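Local coordinates for WbbZ protein (Klebsiella pneumoniae subsp. pneumoniae NTUH-K2044, PDB 6X1L) that is of uncharacterised function but is probably a polysaccharide pyruvyl transferase that adds pyruvate to a bacterial surface polysaccharide, at residues F96-S110 / D118-Y132. Residues are numbered along the deposited sequence; the frame is centred on the assembly and turned at random.
Sequences FHKVIIMPSTIRGYS and DKFVVFCRENITFDY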
loop_
_atom_site.group_PDB
_atom_site.type_symbol
_atom_site.label_atom_id
_atom_site.label_comp_id
_atom_site.label_asym_id
_atom_site.label_seq_id
_atom_site.Cartn_x
_atom_site.Cartn_y
_atom_site.Cartn_z
ATOM N N PHE A 96 9.066 -32.305 1.761
ATOM C CA PHE A 96 8.001 -32.480 0.785
ATOM C C PHE A 96 8.365 -33.538 -0.250
ATOM O O PHE A 96 9.533 -33.899 -0.427
ATOM C CB PHE A 96 7.681 -31.153 0.085
ATOM C CG PHE A 96 7.287 -30.051 1.032
ATOM C CD1 PHE A 96 8.237 -29.175 1.534
ATOM C CD2 PHE A 96 5.968 -29.901 1.431
ATOM C CE1 PHE A 96 7.876 -28.162 2.410
ATOM C CE2 PHE A 96 5.603 -28.891 2.309
ATOM C CZ PHE A 96 6.560 -28.023 2.797
ATOM N N HIS A 97 7.330 -34.036 -0.933
ATOM C CA HIS A 97 7.532 -34.999 -2.011
ATOM C C HIS A 97 8.157 -34.334 -3.231
ATOM O O HIS A 97 9.064 -34.897 -3.859
ATOM C CB HIS A 97 6.198 -35.652 -2.374
ATOM C CG HIS A 97 6.278 -36.607 -3.524
ATOM N ND1 HIS A 97 5.794 -36.304 -4.778
ATOM C CD2 HIS A 97 6.775 -37.864 -3.607
ATOM C CE1 HIS A 97 5.995 -37.329 -5.586
ATOM N NE2 HIS A 97 6.589 -38.288 -4.900
ATOM N N LYS A 98 7.681 -33.140 -3.579
ATOM C CA LYS A 98 8.212 -32.352 -4.681
ATOM C C LYS A 98 8.227 -30.888 -4.268
ATOM O O LYS A 98 7.515 -30.475 -3.350
ATOM C CB LYS A 98 7.379 -32.502 -5.962
ATOM C CG LYS A 98 7.352 -33.894 -6.556
ATOM C CD LYS A 98 8.711 -34.280 -7.095
ATOM C CE LYS A 98 8.664 -35.638 -7.771
ATOM N NZ LYS A 98 10.015 -36.042 -8.234
ATOM N N VAL A 99 9.047 -30.106 -4.960
ATOM C CA VAL A 99 9.041 -28.654 -4.831
ATOM C C VAL A 99 8.767 -28.078 -6.210
ATOM O O VAL A 99 9.558 -28.270 -7.144
ATOM C CB VAL A 99 10.353 -28.111 -4.251
ATOM C CG1 VAL A 99 10.435 -26.604 -4.461
ATOM C CG2 VAL A 99 10.438 -28.435 -2.769
ATOM N N ILE A 100 7.641 -27.385 -6.344
ATOM C CA ILE A 100 7.251 -26.743 -7.592
ATOM C C ILE A 100 7.615 -25.269 -7.495
ATOM O O ILE A 100 7.093 -24.546 -6.637
ATOM C CB ILE A 100 5.753 -26.923 -7.876
ATOM C CG1 ILE A 100 5.414 -28.402 -8.056
ATOM C CG2 ILE A 100 5.353 -26.130 -9.109
ATOM C CD1 ILE A 100 3.954 -28.655 -8.350
ATOM N N ILE A 101 8.511 -24.824 -8.369
ATOM C CA ILE A 101 8.905 -23.424 -8.427
ATOM C C ILE A 101 8.023 -22.740 -9.465
ATOM O O ILE A 101 8.139 -23.007 -10.663
ATOM C CB ILE A 101 10.393 -23.269 -8.760
ATOM C CG1 ILE A 101 11.245 -23.899 -7.654
ATOM C CG2 ILE A 101 10.746 -21.800 -8.947
ATOM C CD1 ILE A 101 12.736 -23.751 -7.865
HETATM N N MSE A 102 7.131 -21.867 -9.004
HETATM C CA MSE A 102 6.234 -21.129 -9.894
HETATM C C MSE A 102 7.060 -20.202 -10.805
HETATM O O MSE A 102 8.217 -19.925 -10.490
HETATM C CB MSE A 102 5.198 -20.365 -9.058
HETATM C CG MSE A 102 4.312 -21.293 -8.231
HETATM SE SE MSE A 102 3.179 -22.489 -9.314
HETATM C CE MSE A 102 1.651 -21.270 -9.510
ATOM N N PRO A 103 6.476 -19.744 -11.942
ATOM C CA PRO A 103 7.278 -19.056 -12.973
ATOM C C PRO A 103 8.281 -18.046 -12.439
ATOM O O PRO A 103 7.902 -17.014 -11.870
ATOM C CB PRO A 103 6.209 -18.373 -13.833
ATOM C CG PRO A 103 5.058 -19.318 -13.764
ATOM C CD PRO A 103 5.065 -19.876 -12.361
ATOM N N SER A 104 9.568 -18.332 -12.632
ATOM C CA SER A 104 10.622 -17.601 -11.945
ATOM C C SER A 104 11.773 -17.275 -12.887
ATOM O O SER A 104 11.948 -17.890 -13.944
ATOM C CB SER A 104 11.155 -18.393 -10.744
ATOM O OG SER A 104 10.162 -18.519 -9.739
ATOM N N THR A 105 12.555 -16.281 -12.473
ATOM C CA THR A 105 13.837 -15.953 -13.079
ATOM C C THR A 105 14.924 -16.465 -12.144
ATOM O O THR A 105 14.959 -16.092 -10.966
ATOM C CB THR A 105 13.974 -14.445 -13.304
ATOM O OG1 THR A 105 13.162 -14.046 -14.419
ATOM C CG2 THR A 105 15.424 -14.062 -13.575
ATOM N N ILE A 106 15.790 -17.334 -12.661
ATOM C CA ILE A 106 16.809 -18.013 -11.870
ATOM C C ILE A 106 18.167 -17.731 -12.497
ATOM O O ILE A 106 18.323 -17.827 -13.720
ATOM C CB ILE A 106 16.544 -19.528 -11.796
ATOM C CG1 ILE A 106 15.170 -19.801 -11.182
ATOM C CG2 ILE A 106 17.636 -20.228 -11.004
ATOM C CD1 ILE A 106 14.773 -21.259 -11.219
ATOM N N ARG A 107 19.145 -17.383 -11.666
ATOM C CA ARG A 107 20.509 -17.137 -12.121
ATOM C C ARG A 107 21.464 -17.840 -11.172
ATOM O O ARG A 107 21.434 -17.590 -9.963
ATOM C CB ARG A 107 20.820 -15.638 -12.178
ATOM C CG ARG A 107 19.926 -14.837 -13.117
ATOM C CD ARG A 107 20.202 -15.167 -14.581
ATOM N NE ARG A 107 19.434 -14.311 -15.480
ATOM C CZ ARG A 107 18.262 -14.645 -16.012
ATOM N NH1 ARG A 107 17.722 -15.827 -15.749
ATOM N NH2 ARG A 107 17.628 -13.793 -16.810
ATOM N N GLY A 108 22.305 -18.718 -11.716
ATOM C CA GLY A 108 23.263 -19.388 -10.864
ATOM C C GLY A 108 22.593 -20.424 -9.978
ATOM O O GLY A 108 21.559 -21.006 -10.323
ATOM N N TYR A 109 23.195 -20.644 -8.806
ATOM C CA TYR A 109 22.769 -21.702 -7.889
ATOM C C TYR A 109 22.712 -23.052 -8.602
ATOM O O TYR A 109 21.777 -23.838 -8.427
ATOM C CB TYR A 109 21.426 -21.361 -7.244
ATOM C CG TYR A 109 21.491 -20.214 -6.256
ATOM C CD1 TYR A 109 22.533 -20.119 -5.342
ATOM C CD2 TYR A 109 20.516 -19.225 -6.242
ATOM C CE1 TYR A 109 22.598 -19.072 -4.436
ATOM C CE2 TYR A 109 20.573 -18.175 -5.339
ATOM C CZ TYR A 109 21.617 -18.105 -4.440
ATOM O OH TYR A 109 21.680 -17.066 -3.541
ATOM N N SER A 110 23.732 -23.322 -9.420
ATOM C CA SER A 110 23.749 -24.562 -10.191
ATOM C C SER A 110 23.844 -25.785 -9.291
ATOM O O SER A 110 23.289 -26.838 -9.623
ATOM C CB SER A 110 24.901 -24.541 -11.195
ATOM O OG SER A 110 26.136 -24.255 -10.564
ATOM N N ASP A 118 15.707 -34.547 -8.839
ATOM C CA ASP A 118 14.627 -35.512 -8.686
ATOM C C ASP A 118 13.440 -34.976 -7.896
ATOM O O ASP A 118 12.394 -35.630 -7.863
ATOM C CB ASP A 118 15.150 -36.791 -8.025
ATOM C CG ASP A 118 15.825 -37.722 -9.017
ATOM O OD1 ASP A 118 17.033 -37.545 -9.284
ATOM O OD2 ASP A 118 15.142 -38.628 -9.539
ATOM N N LYS A 119 13.560 -33.809 -7.267
ATOM C CA LYS A 119 12.450 -33.239 -6.519
ATOM C C LYS A 119 11.927 -31.930 -7.087
ATOM O O LYS A 119 10.804 -31.543 -6.748
ATOM C CB LYS A 119 12.849 -33.023 -5.051
ATOM C CG LYS A 119 13.546 -34.226 -4.434
ATOM C CD LYS A 119 13.585 -34.148 -2.920
ATOM C CE LYS A 119 12.206 -34.355 -2.325
ATOM N NZ LYS A 119 12.258 -34.379 -0.839
ATOM N N PHE A 120 12.684 -31.262 -7.954
ATOM C CA PHE A 120 12.317 -29.951 -8.473
ATOM C C PHE A 120 11.442 -30.070 -9.713
ATOM O O PHE A 120 11.721 -30.864 -10.615
ATOM C CB PHE A 120 13.564 -29.139 -8.829
ATOM C CG PHE A 120 14.124 -28.341 -7.693
ATOM C CD1 PHE A 120 13.309 -27.883 -6.675
ATOM C CD2 PHE A 120 15.473 -28.033 -7.655
ATOM C CE1 PHE A 120 13.834 -27.138 -5.636
ATOM C CE2 PHE A 120 16.003 -27.291 -6.622
ATOM C CZ PHE A 120 15.185 -26.844 -5.611
ATOM N N VAL A 121 10.387 -29.263 -9.753
ATOM C CA VAL A 121 9.643 -28.983 -10.974
ATOM C C VAL A 121 9.716 -27.476 -11.166
ATOM O O VAL A 121 9.166 -26.715 -10.358
ATOM C CB VAL A 121 8.195 -29.481 -10.905
ATOM C CG1 VAL A 121 7.464 -29.158 -12.198
ATOM C CG2 VAL A 121 8.167 -30.982 -10.635
ATOM N N VAL A 122 10.419 -27.038 -12.209
ATOM C CA VAL A 122 10.818 -25.643 -12.357
ATOM C C VAL A 122 10.018 -25.008 -13.482
ATOM O O VAL A 122 10.064 -25.471 -14.628
ATOM C CB VAL A 122 12.324 -25.504 -12.626
ATOM C CG1 VAL A 122 12.721 -24.032 -12.599
ATOM C CG2 VAL A 122 13.125 -26.304 -11.614
ATOM N N PHE A 123 9.306 -23.928 -13.166
ATOM C CA PHE A 123 8.638 -23.116 -14.172
ATOM C C PHE A 123 9.451 -21.846 -14.382
ATOM O O PHE A 123 9.752 -21.129 -13.421
ATOM C CB PHE A 123 7.204 -22.794 -13.755
ATOM C CG PHE A 123 6.290 -23.982 -13.790
ATOM C CD1 PHE A 123 5.575 -24.287 -14.935
ATOM C CD2 PHE A 123 6.161 -24.805 -12.684
ATOM C CE1 PHE A 123 4.743 -25.391 -14.977
ATOM C CE2 PHE A 123 5.331 -25.908 -12.716
ATOM C CZ PHE A 123 4.621 -26.203 -13.866
ATOM N N CYS A 124 9.805 -21.578 -15.635
ATOM C CA CYS A 124 10.652 -20.457 -16.009
ATOM C C CYS A 124 9.815 -19.404 -16.722
ATOM O O CYS A 124 9.004 -19.731 -17.596
ATOM C CB CYS A 124 11.793 -20.926 -16.914
ATOM S SG CYS A 124 12.586 -22.446 -16.328
ATOM N N ARG A 125 10.012 -18.140 -16.351
ATOM C CA ARG A 125 9.214 -17.058 -16.910
ATOM C C ARG A 125 9.899 -16.347 -18.072
ATOM O O ARG A 125 9.376 -15.339 -18.559
ATOM C CB ARG A 125 8.836 -16.052 -15.814
ATOM C CG ARG A 125 9.993 -15.277 -15.216
ATOM C CD ARG A 125 9.487 -14.372 -14.082
ATOM N NE ARG A 125 10.542 -13.510 -13.561
ATOM C CZ ARG A 125 10.383 -12.678 -12.536
ATOM N NH1 ARG A 125 9.213 -12.604 -11.916
ATOM N NH2 ARG A 125 11.396 -11.927 -12.128
ATOM N N GLU A 126 11.050 -16.839 -18.528
ATOM C CA GLU A 126 11.664 -16.327 -19.749
ATOM C C GLU A 126 12.642 -17.366 -20.289
ATOM O O GLU A 126 12.901 -18.394 -19.662
ATOM C CB GLU A 126 12.352 -14.973 -19.526
ATOM C CG GLU A 126 12.786 -14.686 -18.089
ATOM C CD GLU A 126 14.086 -15.364 -17.720
ATOM O OE1 GLU A 126 14.738 -15.937 -18.625
ATOM O OE2 GLU A 126 14.457 -15.318 -16.528
ATOM N N ASN A 127 13.192 -17.064 -21.471
ATOM C CA ASN A 127 13.975 -18.041 -22.230
ATOM C C ASN A 127 15.364 -18.263 -21.651
ATOM O O ASN A 127 15.956 -19.329 -21.864
ATOM C CB ASN A 127 14.101 -17.590 -23.685
ATOM C CG ASN A 127 12.940 -18.043 -24.538
ATOM O OD1 ASN A 127 12.536 -19.204 -24.491
ATOM N ND2 ASN A 127 12.396 -17.123 -25.327
ATOM N N ILE A 128 15.919 -17.265 -20.963
ATOM C CA ILE A 128 17.262 -17.410 -20.410
ATOM C C ILE A 128 17.252 -18.402 -19.257
ATOM O O ILE A 128 18.113 -19.285 -19.168
ATOM C CB ILE A 128 17.816 -16.041 -19.977
ATOM C CG1 ILE A 128 17.909 -15.104 -21.183
ATOM C CG2 ILE A 128 19.178 -16.210 -19.316
ATOM C CD1 ILE A 128 18.621 -13.807 -20.893
ATOM N N THR A 129 16.267 -18.284 -18.365
ATOM C CA THR A 129 16.128 -19.251 -17.282
ATOM C C THR A 129 15.797 -20.638 -17.822
ATOM O O THR A 129 16.337 -21.642 -17.344
ATOM C CB THR A 129 15.055 -18.780 -16.298
ATOM O OG1 THR A 129 15.491 -17.570 -15.670
ATOM C CG2 THR A 129 14.804 -19.829 -15.226
ATOM N N PHE A 130 14.924 -20.709 -18.830
ATOM C CA PHE A 130 14.527 -21.998 -19.383
ATOM C C PHE A 130 15.719 -22.729 -19.988
ATOM O O PHE A 130 15.923 -23.921 -19.734
ATOM C CB PHE A 130 13.424 -21.798 -20.425
ATOM C CG PHE A 130 12.907 -23.081 -21.011
ATOM C CD1 PHE A 130 12.216 -23.987 -20.223
ATOM C CD2 PHE A 130 13.105 -23.378 -22.348
ATOM C CE1 PHE A 130 11.739 -25.170 -20.756
ATOM C CE2 PHE A 130 12.629 -24.561 -22.889
ATOM C CZ PHE A 130 11.945 -25.458 -22.091
ATOM N N ASP A 131 16.524 -22.027 -20.790
ATOM C CA ASP A 131 17.692 -22.663 -21.392
ATOM C C ASP A 131 18.739 -23.012 -20.345
ATOM O O ASP A 131 19.457 -24.004 -20.497
ATOM C CB ASP A 131 18.296 -21.759 -22.465
ATOM C CG ASP A 131 17.386 -21.591 -23.661
ATOM O OD1 ASP A 131 16.457 -22.409 -23.816
ATOM O OD2 ASP A 131 17.603 -20.647 -24.447
ATOM N N TYR A 132 18.836 -22.219 -19.277
ATOM C CA TYR A 132 19.780 -22.533 -18.212
ATOM C C TYR A 132 19.391 -23.821 -17.495
ATOM O O TYR A 132 20.201 -24.752 -17.388
ATOM C CB TYR A 132 19.863 -21.357 -17.233
ATOM C CG TYR A 132 20.549 -21.684 -15.927
ATOM C CD1 TYR A 132 21.773 -22.340 -15.904
ATOM C CD2 TYR A 132 19.977 -21.319 -14.715
ATOM C CE1 TYR A 132 22.398 -22.638 -14.712
ATOM C CE2 TYR A 132 20.595 -21.608 -13.521
ATOM C CZ TYR A 132 21.805 -22.266 -13.522
ATOM O OH TYR A 132 22.420 -22.555 -12.328
#
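V99 pairs with F120, I100 with V121 and I101 with V122 where strands 98-102 and 120-124 run parallel, their axes 4.8 Å apart. V99 and I101 give their N-H groups to K119 O and V121 O and take those of V121 and F123. A beta bulge at M102 and P103 shifts the register by one before S104 gives its N-H to F123 O and takes that of R125. K119 NZ donates to F96 O and also to I93 O.

T105 OG1 receives R125 NE at 2.8 Å, in the guanidinium plane, and donates to the anti lone pair of E126 OE2; R125 NH1 salt-bridges D149. T129 OG1 donates to E126 OE2 from above the carboxylate plane and accepts from I106 N at 3.0 Å and R107 NH1 at 2.8 Å. E126 also N-caps its helix, OE1 accepting T129 N. R107 bends at chi2 (-70°), bringing its guanidinium between T105 CG2 and I128 CG2, one over each face; its NH1 salt bridge to E126 OE2 carries a weak 3.4 Å hydrogen bond. Y132 OH donates to G108 O.

V99 CG1 meets the F120 ring edge at CE1 and I106 CD1 touches V122 CG1, while I100 CG2 abuts F123 CE2 on the other sheet face.

The two strands, joined through helix 110-115 as a beta-alpha-beta unit, lie between strands 67-71 and 144-146 in a six-stranded parallel sheet; helix 6-21 packs over I100, M102 and F123.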